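Local coordinates for protein ACDH-11, isoform b (Caenorhabditis elegans, PDB 4Y9J) that is a flavoprotein of the acyl-CoA dehydrogenase family that binds flavin-adenine dinucleotide and the ligand UCC, at residues I113-S118 / A152-T157; F133-S136 / L141-C144; P145-D150 / R316-V321. One frame throughout, in Å; residues are numbered along the deposited sequence. Where two conformers were deposited one is given.

All three contacts use helix 143-158, taken at its start by interaction 2, in its middle by interaction 3 and toward its end by interaction 1. Interactions 2 and 3 have centres about 8 Å apart and both touch UCC; they meet where Phe133 CA packs on Val321 CG1 at 3.5 Å. Interaction 1 lies farther off, the side chain of Lys154 being about 11 Å from UCC. It is joined to interaction 3 by Tyr115, whose OH lies 2.6 Å from Asp150 OD1, a probable hydrogen bond. The side chains of Ser143 and Ala147 are about 11 and 10 Å from flavin-adenine dinucleotide.

Interaction 1 of 3, residues I113-S118 / A152-T157; sequences IGYEDS and AVKTLT
Tyr115 and Val153 mark the nearest approach of loop 113-118 to helix segment 152-157, yet their CA atoms are 8.9 Å apart, so the gap is spanned by side chains. The phenol of Tyr115 does most of the spanning. Its ring presents one face to the helix, and Val153 CG1 sits over that face, 3.6 Å from the ring centroid and 15° off the normal, a CH-pi contact. The methyl is shifted toward the hydroxyl end, with Tyr115 CZ its nearest atom at 3.5 Å. Val153 sets CG1 anti to its backbone N (chi1 176°), which brings this branch rather than CG2 onto the ring. Beyond the methyl, Tyr115 OH comes within 3.5 Å of Lys154 CB, the two side chains crossing at about a right angle. It also lies close to Lys154 N, but the angle is too poor for a hydrogen bond; the hydroxyl is bonded to Asp150 one turn back. Lys154 then bends away and ends in a salt bridge with Glu383. On the helix, Val153 O accepts twice, from Thr157 N and, at 2.8 Å, from Thr157 OG1, which arrive from opposite faces of the carbonyl plane. The contact fastens the loop between helices 96-107 and 121-135 onto helix 143-158, within the helical N-terminal domain of the acyl-CoA dehydrogenase fold. Arg125 of helix 121-135 makes a cation-pi contact with Tyr115, Leu175 of helix 166-175 packs on Val153, and Lys154 reaches helix 304-338 at Asn310 and Ile314.

Interaction 2 of 3, residues F133-S136 / L141-C144; sequences FLFS and LVSC. With UCC (S-{(3S,5R,9R)-1-[(2R,3S,4R,5R)-5-(6-amino-9H-purin-9-yl)-4-hydroxy-3-(phosphonooxy)tetrahydrofuran-2-yl]-3,5,9-trihydroxy-8,8-dimethyl-3,5-dioxido-10,14-dioxo-2,4,6-trioxa-11,15-diaza-3lambda~5~,5lambda~5~-diphosphaheptadecan-17-yl} undecanethioate), chain F.
Phe135 and Ser136 face Val142 and Ser143 across the short connection of a helical hairpin, in which helix 121-135 is followed by helix 143-158 in the alpha-helical N-terminal domain of the acyl-CoA dehydrogenase fold. The chains are closest at Ser136 and Ser143, with CA atoms 5.6 Å apart. The apolar part is small. Phe135 holds its ring anti to the backbone N (chi1 -178°), and this carries the far end of the ring to Val142. There CG1 of the valine meets the ring at its edge, near the ring plane, 4.1 Å from Phe135 CZ. Around the pair, Cys105 of helix 96-107 touches both side chains, and Phe57 and Val65 of helix 44-74 pack on Phe135.

The polar part runs through water, since no direct hydrogen bond crosses the contact. One water lies between the two serine hydroxyls, 2.8 Å from Ser136 OG and 2.7 Å from Ser143 OG, and also donates a longer bond to Ser136 O. A second water donates to Ser136 O and accepts from Leu141 N at 2.8 Å. Ser136 O is therefore gripped by two waters, which tie Ser136 to Leu141 and Ser143 across the connection. Within the turn, Cys144 N bonds back to Leu141 O.

The third kind of contact is with UCC, whose chain passes along the start of helix 143-158. Cys144 SG lies 3.8 Å from UCC CA4, farther up that chain. Ser143 OG, turned between its backbone N and carbonyl carbon (chi1 47°), touches both the bridging water and the chain, 3.6 Å from UCC C10.

Interaction 3 of 3, residues P145-D150 / R316-V321; sequences PMAMTD and RIHNAV. With UCC (S-{(3S,5R,9R)-1-[(2R,3S,4R,5R)-5-(6-amino-9H-purin-9-yl)-4-hydroxy-3-(phosphonooxy)tetrahydrofuran-2-yl]-3,5,9-trihydroxy-8,8-dimethyl-3,5-dioxido-10,14-dioxo-2,4,6-trioxa-11,15-diaza-3lambda~5~,5lambda~5~-diphosphaheptadecan-17-yl} undecanethioate), chain F.
His318 lies against Ala147 where helix segments 145-150 and 316-321 pack nearly antiparallel, their axes 9.3 Å apart at an angle of 153°. Followed outward, His318 CB first meets Ala147 CB at 3.5 Å, and CG rests on the same methyl. With CG anti to the carbonyl carbon (chi1 -85°), the ring lies flat against the facing helix: Ala147 CA stands over one face, 3.4 Å from His318 CD2, in a CH-pi contact. ND1 turns back to its own helix and bonds to Ile314 O. His318 NE2 comes 3.8 Å from Met146 O, a contact without a hydrogen bond, and CE1 faces the Asp150 carboxylate, whose plane stands 79° from the ring; the very short approach there is doubtful. Asp150 is held instead by Tyr115, Arg125 and Gln128. Beside the histidine, Ala147 CB also touches UCC CA8 at 3.5 Å, and the His318 carbonyl borders UCC CA9. Arg316, which was modelled in two conformers, in one of them donates from NH2 to UCC OP1 and OP2. The arrangement joins the N-terminal helical domain to the C-terminal helical domain of the acyl-CoA dehydrogenase fold, the two helices together walling the deep end of the UCC pocket.

Interaction 1 of 3, residues I113-S118 / A152-T157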
loop_
_atom_site.group_PDB
_atom_site.type_symbol
_atom_site.label_atom_id
_atom_site.label_comp_id
_atom_site.label_asym_id
_atom_site.label_seq_id
_atom_site.Cartn_x
_atom_site.Cartn_y
_atom_site.Cartn_z
ATOM N N ILE B 113 2.148 -31.605 24.209
ATOM C CA ILE B 113 2.178 -33.040 23.914
ATOM C C ILE B 113 3.628 -33.552 24.026
ATOM O O ILE B 113 3.849 -34.643 24.576
ATOM C CB ILE B 113 1.487 -33.351 22.550
ATOM C CG1 ILE B 113 -0.046 -33.222 22.684
ATOM C CG2 ILE B 113 1.823 -34.745 22.019
ATOM C CD1 ILE B 113 -0.745 -32.989 21.351
ATOM N N GLY B 114 4.610 -32.805 23.534
ATOM C CA GLY B 114 5.996 -33.239 23.582
ATOM C C GLY B 114 6.595 -33.469 24.947
ATOM O O GLY B 114 7.601 -34.173 25.064
ATOM N N TYR B 115 5.960 -32.903 25.976
ATOM C CA TYR B 115 6.455 -32.938 27.351
ATOM C C TYR B 115 5.469 -33.508 28.392
ATOM O O TYR B 115 5.765 -33.462 29.576
ATOM C CB TYR B 115 6.901 -31.534 27.815
ATOM C CG TYR B 115 7.989 -30.987 26.935
ATOM C CD1 TYR B 115 9.309 -31.303 27.202
ATOM C CD2 TYR B 115 7.704 -30.193 25.813
ATOM C CE1 TYR B 115 10.327 -30.899 26.345
ATOM C CE2 TYR B 115 8.715 -29.730 24.977
ATOM C CZ TYR B 115 10.050 -30.057 25.271
ATOM O OH TYR B 115 11.088 -29.649 24.461
ATOM N N GLU B 116 4.315 -34.009 27.960
ATOM C CA GLU B 116 3.256 -34.449 28.881
ATOM C C GLU B 116 3.784 -35.636 29.728
ATOM O O GLU B 116 4.053 -36.698 29.226
ATOM C CB GLU B 116 1.932 -34.764 28.137
ATOM C CG GLU B 116 0.701 -35.245 28.979
ATOM C CD GLU B 116 0.612 -34.800 30.471
ATOM O OE1 GLU B 116 0.893 -33.608 30.757
ATOM O OE2 GLU B 116 0.209 -35.627 31.412
ATOM N N ASP B 117 3.991 -35.375 30.996
ATOM C CA ASP B 117 4.571 -36.349 31.980
ATOM C C ASP B 117 3.866 -37.727 32.058
ATOM O O ASP B 117 4.541 -38.750 32.105
ATOM C CB ASP B 117 4.634 -35.665 33.353
ATOM C CG ASP B 117 4.652 -34.090 33.223
ATOM O OD1 ASP B 117 3.811 -33.523 32.466
ATOM O OD2 ASP B 117 5.500 -33.408 33.835
ATOM N N SER B 118 2.535 -37.776 31.993
ATOM C CA SER B 118 1.804 -39.075 32.027
ATOM C C SER B 118 1.990 -39.944 30.789
ATOM O O SER B 118 1.490 -41.075 30.758
ATOM C CB SER B 118 0.294 -38.846 32.182
ATOM O OG SER B 118 -0.231 -38.162 31.024
ATOM N N ALA B 152 13.308 -23.938 23.384
ATOM C CA ALA B 152 13.499 -23.265 24.633
ATOM C C ALA B 152 13.194 -24.153 25.829
ATOM O O ALA B 152 13.952 -24.156 26.809
ATOM C CB ALA B 152 12.610 -21.999 24.728
ATOM N N VAL B 153 12.050 -24.838 25.778
ATOM C CA VAL B 153 11.714 -25.797 26.868
ATOM C C VAL B 153 12.816 -26.843 27.045
ATOM O O VAL B 153 13.253 -27.107 28.176
ATOM C CB VAL B 153 10.405 -26.494 26.634
ATOM C CG1 VAL B 153 10.182 -27.511 27.713
ATOM C CG2 VAL B 153 9.236 -25.491 26.588
ATOM N N LYS B 154 13.268 -27.435 25.928
ATOM C CA LYS B 154 14.285 -28.444 25.972
ATOM C C LYS B 154 15.563 -27.880 26.562
ATOM O O LYS B 154 16.237 -28.534 27.348
ATOM C CB LYS B 154 14.553 -28.962 24.549
ATOM C CG LYS B 154 15.613 -30.045 24.480
ATOM C CD LYS B 154 15.142 -31.302 25.146
ATOM C CE LYS B 154 16.248 -32.354 24.997
ATOM N NZ LYS B 154 15.744 -33.650 24.510
ATOM N N THR B 155 15.937 -26.678 26.111
ATOM C CA THR B 155 17.150 -26.071 26.585
ATOM C C THR B 155 17.095 -25.807 28.069
ATOM O O THR B 155 18.000 -26.176 28.843
ATOM C CB THR B 155 17.390 -24.752 25.839
ATOM O OG1 THR B 155 17.586 -25.030 24.460
ATOM C CG2 THR B 155 18.589 -23.998 26.383
ATOM N N LEU B 156 16.025 -25.178 28.524
ATOM C CA LEU B 156 15.949 -24.792 29.901
ATOM C C LEU B 156 15.836 -26.003 30.861
ATOM O O LEU B 156 16.489 -26.048 31.922
ATOM C CB LEU B 156 14.807 -23.806 30.126
ATOM C CG LEU B 156 14.930 -22.464 29.389
ATOM C CD1 LEU B 156 13.657 -21.647 29.670
ATOM C CD2 LEU B 156 16.155 -21.693 29.873
ATOM N N THR B 157 15.113 -27.025 30.445
ATOM C CA THR B 157 15.060 -28.211 31.249
ATOM C C THR B 157 16.371 -28.998 31.249
ATOM O O THR B 157 16.719 -29.551 32.259
ATOM C CB THR B 157 13.867 -29.106 30.941
ATOM O OG1 THR B 157 13.873 -29.484 29.581
ATOM C CG2 THR B 157 12.615 -28.374 31.202
#

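Interaction 2 of 3, residues F133-S136 / L141-C144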
loop_
_atom_site.group_PDB
_atom_site.type_symbol
_atom_site.label_atom_id
_atom_site.label_comp_id
_atom_site.label_asym_id
_atom_site.label_seq_id
_atom_site.Cartn_x
_atom_site.Cartn_y
_atom_site.Cartn_z
ATOM N N PHE B 133 3.503 -31.855 11.819
ATOM C CA PHE B 133 3.483 -32.121 10.397
ATOM C C PHE B 133 2.128 -31.755 9.725
ATOM O O PHE B 133 2.100 -31.253 8.592
ATOM C CB PHE B 133 3.900 -33.551 10.130
ATOM C CG PHE B 133 3.762 -34.007 8.675
ATOM C CD1 PHE B 133 4.663 -33.611 7.671
ATOM C CD2 PHE B 133 2.677 -34.824 8.314
ATOM C CE1 PHE B 133 4.503 -34.093 6.368
ATOM C CE2 PHE B 133 2.538 -35.313 7.030
ATOM C CZ PHE B 133 3.441 -34.968 6.063
ATOM N N LEU B 134 1.014 -32.027 10.399
ATOM C CA LEU B 134 -0.287 -31.593 9.919
ATOM C C LEU B 134 -0.431 -30.051 9.984
ATOM O O LEU B 134 -0.963 -29.423 9.049
ATOM C CB LEU B 134 -1.394 -32.251 10.699
ATOM C CG LEU B 134 -1.386 -33.776 10.689
ATOM C CD1 LEU B 134 -2.559 -34.218 11.556
ATOM C CD2 LEU B 134 -1.504 -34.314 9.277
ATOM N N PHE B 135 0.121 -29.435 11.033
ATOM C CA PHE B 135 -0.036 -27.995 11.275
ATOM C C PHE B 135 0.771 -27.186 10.274
ATOM O O PHE B 135 0.263 -26.201 9.706
ATOM C CB PHE B 135 0.387 -27.659 12.739
ATOM C CG PHE B 135 0.238 -26.218 13.130
ATOM C CD1 PHE B 135 -0.994 -25.578 13.015
ATOM C CD2 PHE B 135 1.314 -25.499 13.598
ATOM C CE1 PHE B 135 -1.179 -24.278 13.408
ATOM C CE2 PHE B 135 1.146 -24.156 13.966
ATOM C CZ PHE B 135 -0.096 -23.567 13.903
ATOM N N SER B 136 2.016 -27.608 10.040
ATOM C CA SER B 136 3.034 -26.722 9.436
ATOM C C SER B 136 2.642 -26.009 8.114
ATOM O O SER B 136 2.806 -24.795 8.014
ATOM C CB SER B 136 4.348 -27.488 9.325
ATOM O OG SER B 136 5.405 -26.562 9.149
ATOM N N LEU B 141 3.138 -19.732 9.213
ATOM C CA LEU B 141 4.407 -19.616 9.866
ATOM C C LEU B 141 4.444 -19.521 11.381
ATOM O O LEU B 141 5.487 -19.240 11.991
ATOM C CB LEU B 141 5.265 -18.492 9.193
ATOM C CG LEU B 141 6.357 -18.984 8.299
ATOM C CD1 LEU B 141 7.416 -19.757 9.099
ATOM C CD2 LEU B 141 5.848 -19.794 7.131
ATOM N N VAL B 142 3.317 -19.778 12.020
ATOM C CA VAL B 142 3.296 -20.014 13.459
ATOM C C VAL B 142 4.141 -21.238 13.849
ATOM O O VAL B 142 4.623 -21.290 14.987
ATOM C CB VAL B 142 1.850 -19.966 14.015
ATOM C CG1 VAL B 142 1.838 -20.350 15.517
ATOM C CG2 VAL B 142 1.348 -18.532 13.881
ATOM N N SER B 143 4.429 -22.103 12.880
ATOM C CA SER B 143 5.416 -23.100 13.022
ATOM C C SER B 143 6.740 -22.598 13.524
ATOM O O SER B 143 7.450 -23.347 14.172
ATOM C CB SER B 143 5.619 -23.796 11.662
ATOM O OG SER B 143 5.737 -22.764 10.642
ATOM N N CYS B 144 7.169 -21.387 13.152
ATOM C CA CYS B 144 8.462 -20.884 13.594
ATOM C C CYS B 144 8.546 -20.616 15.106
ATOM O O CYS B 144 9.365 -21.246 15.798
ATOM C CB CYS B 144 8.871 -19.693 12.729
ATOM S SG CYS B 144 10.125 -18.650 13.412
HETATM O OA1 UCC F . 17.771 -19.325 12.093
HETATM C CA1 UCC F . 17.267 -19.186 13.274
HETATM C CA2 UCC F . 15.793 -19.071 13.678
HETATM C CA3 UCC F . 14.724 -19.480 12.713
HETATM C CA4 UCC F . 13.569 -20.265 13.420
HETATM C CA5 UCC F . 13.587 -21.727 12.953
HETATM C CA6 UCC F . 12.212 -22.231 12.686
HETATM C CA7 UCC F . 12.222 -23.680 12.224
HETATM C CA8 UCC F . 10.762 -23.890 12.244
HETATM C CA9 UCC F . 10.096 -24.524 11.146
HETATM C C10 UCC F . 9.174 -23.651 10.420
HETATM C C11 UCC F . 9.813 -23.621 9.039
HETATM S S UCC F . 18.142 -19.044 14.693
HETATM C CP1 UCC F . 19.930 -19.094 14.290
HETATM C CP2 UCC F . 20.407 -20.366 13.658
HETATM N NP1 UCC F . 21.881 -20.461 13.622
HETATM C CP3 UCC F . 22.411 -21.656 13.359
HETATM O OP1 UCC F . 21.761 -22.647 13.027
HETATM C CP4 UCC F . 23.907 -21.794 13.555
HETATM C CP5 UCC F . 24.530 -22.394 12.286
HETATM N NP2 UCC F . 25.911 -22.648 12.676
HETATM C CP6 UCC F . 26.323 -23.734 13.328
HETATM O OP2 UCC F . 25.600 -24.690 13.572
HETATM C CP8 UCC F . 27.806 -23.756 13.641
HETATM O OP3 UCC F . 28.332 -25.078 13.313
HETATM C CPB UCC F . 28.191 -23.610 15.094
HETATM C CP7 UCC F . 27.399 -24.382 16.160
HETATM C CP9 UCC F . 27.461 -22.239 15.440
HETATM C CPA UCC F . 29.610 -23.046 15.324
HETATM O O7 UCC F . 29.845 -22.888 16.746
HETATM P P2 UCC F . 31.361 -22.829 17.314
HETATM O O21 UCC F . 31.346 -22.596 18.816
HETATM O O22 UCC F . 32.158 -21.976 16.316
HETATM O O6 UCC F . 31.827 -24.349 16.972
HETATM P P1 UCC F . 32.273 -25.506 17.972
HETATM O O11 UCC F . 33.495 -25.136 18.800
HETATM O O12 UCC F . 32.330 -26.705 17.073
HETATM O "O5'" UCC F . 30.915 -25.588 18.937
HETATM C "C5'" UCC F . 31.017 -25.320 20.357
HETATM C "C4'" UCC F . 30.422 -26.467 21.197
HETATM C "C3'" UCC F . 31.154 -27.782 20.945
HETATM O "O3'" UCC F . 31.069 -28.479 22.162
HETATM P P3 UCC F . 32.344 -28.829 23.026
HETATM O O33 UCC F . 31.729 -29.460 24.255
HETATM O O32 UCC F . 32.920 -27.487 23.412
HETATM O O31 UCC F . 33.191 -29.736 22.097
HETATM C "C2'" UCC F . 30.342 -28.523 19.892
HETATM O "O2'" UCC F . 30.343 -29.944 20.009
HETATM O "O4'" UCC F . 29.049 -26.692 20.812
HETATM C "C1'" UCC F . 28.952 -28.014 20.295
HETATM N N9 UCC F . 27.921 -28.078 19.250
HETATM C C4 UCC F . 26.926 -28.957 19.296
HETATM N N3 UCC F . 26.502 -29.892 20.180
HETATM C C8 UCC F . 27.874 -27.346 18.112
HETATM N N7 UCC F . 26.790 -27.718 17.406
HETATM C C5 UCC F . 26.153 -28.701 18.082
HETATM C C6 UCC F . 24.908 -29.498 17.914
HETATM N N6 UCC F . 24.145 -29.306 16.808
HETATM N N1 UCC F . 24.624 -30.455 18.855
HETATM C C2 UCC F . 25.404 -30.631 19.942
HETATM O O HOH W 1 5.941 -23.938 8.240
HETATM O O HOH W 2 3.097 -22.016 7.590
#

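Interaction 3 of 3, residues P145-D150 / R316-V321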
loop_
_atom_site.group_PDB
_atom_site.type_symbol
_atom_site.label_atom_id
_atom_site.label_comp_id
_atom_site.label_asym_id
_atom_site.label_seq_id
_atom_site.Cartn_x
_atom_site.Cartn_y
_atom_site.Cartn_z
ATOM N N PRO B 145 7.647 -19.816 15.668
ATOM C CA PRO B 145 7.689 -19.714 17.108
ATOM C C PRO B 145 7.390 -21.040 17.814
ATOM O O PRO B 145 7.905 -21.228 18.905
ATOM C CB PRO B 145 6.654 -18.657 17.445
ATOM C CG PRO B 145 5.828 -18.539 16.209
ATOM C CD PRO B 145 6.743 -18.810 15.082
ATOM N N MET B 146 6.610 -21.964 17.223
ATOM C CA MET B 146 6.433 -23.261 17.904
ATOM C C MET B 146 7.792 -24.006 17.991
ATOM O O MET B 146 8.093 -24.616 19.029
ATOM C CB MET B 146 5.375 -24.131 17.230
ATOM C CG MET B 146 3.966 -23.600 17.321
ATOM S SD MET B 146 3.467 -23.454 19.065
ATOM C CE MET B 146 3.256 -21.751 19.358
ATOM N N ALA B 147 8.592 -23.938 16.944
ATOM C CA ALA B 147 9.920 -24.575 16.958
ATOM C C ALA B 147 10.798 -24.035 18.077
ATOM O O ALA B 147 11.409 -24.796 18.811
ATOM C CB ALA B 147 10.633 -24.437 15.655
ATOM N N MET B 148 10.877 -22.716 18.130
ATOM C CA MET B 148 11.700 -22.034 19.072
ATOM C C MET B 148 11.197 -22.221 20.499
ATOM O O MET B 148 12.022 -22.241 21.406
ATOM C CB MET B 148 11.823 -20.580 18.747
ATOM C CG MET B 148 12.600 -20.343 17.494
ATOM S SD MET B 148 12.910 -18.603 17.109
ATOM C CE MET B 148 11.299 -17.967 16.966
ATOM N N THR B 149 9.875 -22.362 20.658
ATOM C CA THR B 149 9.262 -22.552 21.962
ATOM C C THR B 149 9.659 -23.947 22.484
ATOM O O THR B 149 10.069 -24.091 23.641
ATOM C CB THR B 149 7.743 -22.342 21.876
ATOM O OG1 THR B 149 7.484 -20.956 21.470
ATOM C CG2 THR B 149 7.027 -22.738 23.130
ATOM N N ASP B 150 9.568 -24.949 21.626
ATOM C CA ASP B 150 9.937 -26.343 21.977
ATOM C C ASP B 150 11.418 -26.402 22.314
ATOM O O ASP B 150 11.818 -26.945 23.315
ATOM C CB ASP B 150 9.557 -27.227 20.784
ATOM C CG ASP B 150 9.609 -28.735 21.053
ATOM O OD1 ASP B 150 10.070 -29.129 22.133
ATOM O OD2 ASP B 150 9.221 -29.544 20.124
ATOM N N ARG B 316 15.905 -27.735 14.359
ATOM C CA ARG B 316 16.296 -28.433 13.106
ATOM C C ARG B 316 15.315 -29.596 12.780
ATOM O O ARG B 316 14.890 -29.749 11.655
ATOM C CB ARG B 316 17.788 -28.870 13.189
ATOM C CG ARG B 316 18.657 -27.608 13.098
ATOM C CD ARG B 316 20.172 -27.782 13.235
ATOM N NE ARG B 316 20.832 -26.498 13.199
ATOM C CZ ARG B 316 22.085 -26.318 13.542
ATOM N NH1 ARG B 316 22.765 -27.302 14.020
ATOM N NH2 ARG B 316 22.663 -25.154 13.486
ATOM N N ILE B 317 14.820 -30.332 13.778
ATOM C CA ILE B 317 13.739 -31.340 13.530
ATOM C C ILE B 317 12.382 -30.664 13.062
ATOM O O ILE B 317 11.683 -31.136 12.145
ATOM C CB ILE B 317 13.487 -32.183 14.758
ATOM C CG1 ILE B 317 14.762 -33.024 15.071
ATOM C CG2 ILE B 317 12.240 -33.053 14.609
ATOM C CD1 ILE B 317 14.591 -34.026 16.156
ATOM N N HIS B 318 11.982 -29.623 13.770
ATOM C CA HIS B 318 10.822 -28.823 13.359
ATOM C C HIS B 318 11.020 -28.306 11.934
ATOM O O HIS B 318 10.072 -28.224 11.161
ATOM C CB HIS B 318 10.620 -27.621 14.272
ATOM C CG HIS B 318 9.835 -27.882 15.517
ATOM N ND1 HIS B 318 10.319 -28.580 16.606
ATOM C CD2 HIS B 318 8.609 -27.464 15.877
ATOM C CE1 HIS B 318 9.422 -28.583 17.568
ATOM N NE2 HIS B 318 8.376 -27.926 17.139
ATOM N N ASN B 319 12.231 -27.888 11.601
ATOM C CA ASN B 319 12.458 -27.344 10.252
ATOM C C ASN B 319 12.267 -28.464 9.217
ATOM O O ASN B 319 11.719 -28.228 8.163
ATOM C CB ASN B 319 13.849 -26.738 10.141
ATOM C CG ASN B 319 14.052 -26.002 8.859
ATOM O OD1 ASN B 319 13.626 -24.860 8.693
ATOM N ND2 ASN B 319 14.694 -26.672 7.908
ATOM N N ALA B 320 12.689 -29.677 9.528
ATOM C CA ALA B 320 12.454 -30.785 8.636
ATOM C C ALA B 320 10.981 -31.102 8.452
ATOM O O ALA B 320 10.532 -31.484 7.370
ATOM C CB ALA B 320 13.221 -32.018 9.111
ATOM N N VAL B 321 10.246 -31.004 9.561
ATOM C CA VAL B 321 8.785 -31.121 9.563
ATOM C C VAL B 321 8.164 -30.134 8.543
ATOM O O VAL B 321 7.291 -30.513 7.778
ATOM C CB VAL B 321 8.178 -30.884 10.929
ATOM C CG1 VAL B 321 6.662 -30.762 10.818
ATOM C CG2 VAL B 321 8.510 -31.995 11.887
HETATM O OA1 UCC F . 17.771 -19.325 12.093
HETATM C CA1 UCC F . 17.267 -19.186 13.274
HETATM C CA2 UCC F . 15.793 -19.071 13.678
HETATM C CA3 UCC F . 14.724 -19.480 12.713
HETATM C CA4 UCC F . 13.569 -20.265 13.420
HETATM C CA5 UCC F . 13.587 -21.727 12.953
HETATM C CA6 UCC F . 12.212 -22.231 12.686
HETATM C CA7 UCC F . 12.222 -23.680 12.224
HETATM C CA8 UCC F . 10.762 -23.890 12.244
HETATM C CA9 UCC F . 10.096 -24.524 11.146
HETATM C C10 UCC F . 9.174 -23.651 10.420
HETATM C C11 UCC F . 9.813 -23.621 9.039
HETATM S S UCC F . 18.142 -19.044 14.693
HETATM C CP1 UCC F . 19.930 -19.094 14.290
HETATM C CP2 UCC F . 20.407 -20.366 13.658
HETATM N NP1 UCC F . 21.881 -20.461 13.622
HETATM C CP3 UCC F . 22.411 -21.656 13.359
HETATM O OP1 UCC F . 21.761 -22.647 13.027
HETATM C CP4 UCC F . 23.907 -21.794 13.555
HETATM C CP5 UCC F . 24.530 -22.394 12.286
HETATM N NP2 UCC F . 25.911 -22.648 12.676
HETATM C CP6 UCC F . 26.323 -23.734 13.328
HETATM O OP2 UCC F . 25.600 -24.690 13.572
HETATM C CP8 UCC F . 27.806 -23.756 13.641
HETATM O OP3 UCC F . 28.332 -25.078 13.313
HETATM C CPB UCC F . 28.191 -23.610 15.094
HETATM C CP7 UCC F . 27.399 -24.382 16.160
HETATM C CP9 UCC F . 27.461 -22.239 15.440
HETATM C CPA UCC F . 29.610 -23.046 15.324
HETATM O O7 UCC F . 29.845 -22.888 16.746
HETATM P P2 UCC F . 31.361 -22.829 17.314
HETATM O O21 UCC F . 31.346 -22.596 18.816
HETATM O O22 UCC F . 32.158 -21.976 16.316
HETATM O O6 UCC F . 31.827 -24.349 16.972
HETATM P P1 UCC F . 32.273 -25.506 17.972
HETATM O O11 UCC F . 33.495 -25.136 18.800
HETATM O O12 UCC F . 32.330 -26.705 17.073
HETATM O "O5'" UCC F . 30.915 -25.588 18.937
HETATM C "C5'" UCC F . 31.017 -25.320 20.357
HETATM C "C4'" UCC F . 30.422 -26.467 21.197
HETATM C "C3'" UCC F . 31.154 -27.782 20.945
HETATM O "O3'" UCC F . 31.069 -28.479 22.162
HETATM P P3 UCC F . 32.344 -28.829 23.026
HETATM O O33 UCC F . 31.729 -29.460 24.255
HETATM O O32 UCC F . 32.920 -27.487 23.412
HETATM O O31 UCC F . 33.191 -29.736 22.097
HETATM C "C2'" UCC F . 30.342 -28.523 19.892
HETATM O "O2'" UCC F . 30.343 -29.944 20.009
HETATM O "O4'" UCC F . 29.049 -26.692 20.812
HETATM C "C1'" UCC F . 28.952 -28.014 20.295
HETATM N N9 UCC F . 27.921 -28.078 19.250
HETATM C C4 UCC F . 26.926 -28.957 19.296
HETATM N N3 UCC F . 26.502 -29.892 20.180
HETATM C C8 UCC F . 27.874 -27.346 18.112
HETATM N N7 UCC F . 26.790 -27.718 17.406
HETATM C C5 UCC F . 26.153 -28.701 18.082
HETATM C C6 UCC F . 24.908 -29.498 17.914
HETATM N N6 UCC F . 24.145 -29.306 16.808
HETATM N N1 UCC F . 24.624 -30.455 18.855
HETATM C C2 UCC F . 25.404 -30.631 19.942
#